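GH59 galactosidase (Clostridium cellulolyticum, PDB 2V4V) binds xylose through this family 6 carbohydrate-binding module, one domain of a larger family 59 glycoside hydrolase that probably acts on plant cell-wall polysaccharides. Local coordinates at residues Arg69-Thr74 and Gly104-Tyr109. Residues are numbered along the deposited sequence; the frame is centred on the assembly and turned at random.
Sequences RLDSST and GKHDVY
Y109 packs one face of its ring closely on the backbone of the turn that follows R69 and L70, with S72 C 3.5 Å above the ring plane over its centre and S73 N offset toward the rim. S73 CB adds a contact of 3.7 Å to Y109 CD1. The backbones of R69 and Y109 form an antiparallel hydrogen-bonded pair, R69 N giving to Y109 O at 2.9 Å and Y109 N to R69 O. L70 and V108, both buried, form the next, non-hydrogen-bonded pair, their side chains on the face opposite R69 and Y109; L70 CD2 meets V108 CG2, while L70 CD1 sits over the centre of the H106 ring in a CH-pi contact. V108 also touches F46 of strand 38-48, and L70 touches I78 of strand 77-83.

Beyond this tight part, D71 leaves the extended conformation with a positive phi of 73°. D71 N gives to D107 O at 2.8 Å, and D71 OD1 accepts D107 N at 2.8 Å. This end is more open: D71 is exposed, and a water donates to D71 O and D107 OD2 and accepts from Y109 OH. N43 N holds D107 OD1. D71 OD1 and D107 OD2 lie 4.4 Å apart, like charges whose repulsion is probably eased by D107 N-H on D71 OD1 and by the water on D107 OD2, where strand 64-70 of this beta-sandwich ends and the hairpin loop to strand 77-83 begins.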
loop_
_atom_site.group_PDB
_atom_site.type_symbol
_atom_site.label_atom_id
_atom_site.label_comp_id
_atom_site.label_asym_id
_atom_site.label_seq_id
_atom_site.Cartn_x
_atom_site.Cartn_y
_atom_site.Cartn_z
ATOM N N ARG A 69 1.407 1.222 8.711
ATOM C CA ARG A 69 1.998 1.667 9.957
ATOM C C ARG A 69 2.075 3.202 9.976
ATOM O O ARG A 69 2.180 3.840 8.931
ATOM C CB ARG A 69 3.407 1.082 10.109
ATOM C CG ARG A 69 3.351 -0.436 10.429
ATOM C CD ARG A 69 4.736 -1.071 10.543
ATOM N NE ARG A 69 4.617 -2.504 10.765
ATOM C CZ ARG A 69 4.353 -3.074 11.946
ATOM N NH1 ARG A 69 4.186 -2.334 13.065
ATOM N NH2 ARG A 69 4.265 -4.419 12.022
ATOM N N LEU A 70 1.946 3.794 11.176
ATOM C CA LEU A 70 1.938 5.244 11.252
ATOM C C LEU A 70 3.253 5.780 11.770
ATOM O O LEU A 70 3.778 5.343 12.793
ATOM C CB LEU A 70 0.804 5.713 12.172
ATOM C CG LEU A 70 -0.609 5.378 11.713
ATOM C CD1 LEU A 70 -1.655 5.897 12.745
ATOM C CD2 LEU A 70 -0.900 5.886 10.306
ATOM N N ASP A 71 3.739 6.783 11.052
ATOM C CA ASP A 71 4.821 7.657 11.477
ATOM C C ASP A 71 6.255 7.103 11.484
ATOM O O ASP A 71 7.173 7.831 11.551
ATOM C CB ASP A 71 4.428 8.414 12.751
ATOM C CG ASP A 71 3.156 9.269 12.548
ATOM O OD1 ASP A 71 3.079 9.953 11.547
ATOM O OD2 ASP A 71 2.343 9.207 13.449
ATOM N N SER A 72 6.387 5.801 11.417
ATOM C CA SER A 72 7.698 5.189 11.134
ATOM C C SER A 72 7.498 3.794 10.550
ATOM O O SER A 72 6.397 3.212 10.662
ATOM C CB SER A 72 8.530 5.108 12.417
ATOM O OG SER A 72 7.876 4.301 13.396
ATOM N N SER A 73 8.556 3.256 9.930
ATOM C CA SER A 73 8.427 1.984 9.226
ATOM C C SER A 73 8.188 0.814 10.177
ATOM O O SER A 73 7.792 -0.290 9.730
ATOM C CB SER A 73 9.654 1.712 8.330
ATOM O OG SER A 73 10.816 1.548 9.103
ATOM N N THR A 74 8.464 1.042 11.475
ATOM C CA THR A 74 8.256 0.050 12.521
ATOM C C THR A 74 7.145 0.552 13.470
ATOM O O THR A 74 6.962 0.015 14.571
ATOM C CB THR A 74 9.571 -0.251 13.300
ATOM O OG1 THR A 74 10.087 0.968 13.822
ATOM C CG2 THR A 74 10.641 -0.933 12.371
ATOM N N GLY A 104 -6.448 12.422 13.042
ATOM C CA GLY A 104 -5.398 13.400 12.814
ATOM C C GLY A 104 -4.497 13.066 11.646
ATOM O O GLY A 104 -4.795 12.196 10.831
ATOM N N LYS A 105 -3.372 13.781 11.601
ATOM C CA LYS A 105 -2.436 13.731 10.482
ATOM C C LYS A 105 -1.271 12.816 10.842
ATOM O O LYS A 105 -0.712 12.908 11.940
ATOM C CB LYS A 105 -1.927 15.152 10.227
ATOM C CG LYS A 105 -2.944 16.093 9.601
ATOM C CD LYS A 105 -3.875 16.681 10.680
ATOM C CE LYS A 105 -4.614 17.950 10.241
ATOM N NZ LYS A 105 -5.830 18.139 11.121
ATOM N N HIS A 106 -0.923 11.899 9.928
ATOM C CA HIS A 106 0.182 10.988 10.150
ATOM C C HIS A 106 0.897 10.692 8.853
ATOM O O HIS A 106 0.286 10.775 7.793
ATOM C CB HIS A 106 -0.379 9.686 10.703
ATOM C CG HIS A 106 -0.897 9.848 12.098
ATOM N ND1 HIS A 106 -2.233 10.048 12.411
ATOM C CD2 HIS A 106 -0.225 9.876 13.267
ATOM C CE1 HIS A 106 -2.351 10.178 13.728
ATOM N NE2 HIS A 106 -1.149 10.086 14.267
ATOM N N ASP A 107 2.184 10.355 8.951
ATOM C CA ASP A 107 2.855 9.841 7.744
ATOM C C ASP A 107 2.520 8.346 7.657
ATOM O O ASP A 107 2.649 7.607 8.646
ATOM C CB ASP A 107 4.357 10.004 7.795
ATOM C CG ASP A 107 4.797 11.466 7.989
ATOM O OD1 ASP A 107 4.078 12.395 7.560
ATOM O OD2 ASP A 107 5.891 11.645 8.554
ATOM N N VAL A 108 2.107 7.903 6.460
ATOM C CA VAL A 108 1.642 6.541 6.344
ATOM C C VAL A 108 2.757 5.710 5.697
ATOM O O VAL A 108 3.175 6.031 4.572
ATOM C CB VAL A 108 0.346 6.451 5.506
ATOM C CG1 VAL A 108 0.063 5.024 5.129
ATOM C CG2 VAL A 108 -0.850 7.013 6.293
ATOM N N TYR A 109 3.180 4.639 6.398
ATOM C CA TYR A 109 4.156 3.689 5.843
ATOM C C TYR A 109 3.420 2.460 5.415
ATOM O O TYR A 109 2.763 1.821 6.246
ATOM C CB TYR A 109 5.194 3.288 6.904
ATOM C CG TYR A 109 6.155 4.414 7.193
ATOM C CD1 TYR A 109 7.510 4.334 6.815
ATOM C CD2 TYR A 109 5.719 5.581 7.861
ATOM C CE1 TYR A 109 8.410 5.381 7.092
ATOM C CE2 TYR A 109 6.597 6.624 8.130
ATOM C CZ TYR A 109 7.938 6.526 7.740
ATOM O OH TYR A 109 8.788 7.587 8.036
HETATM O O HOH W 1 7.714 9.725 9.286
#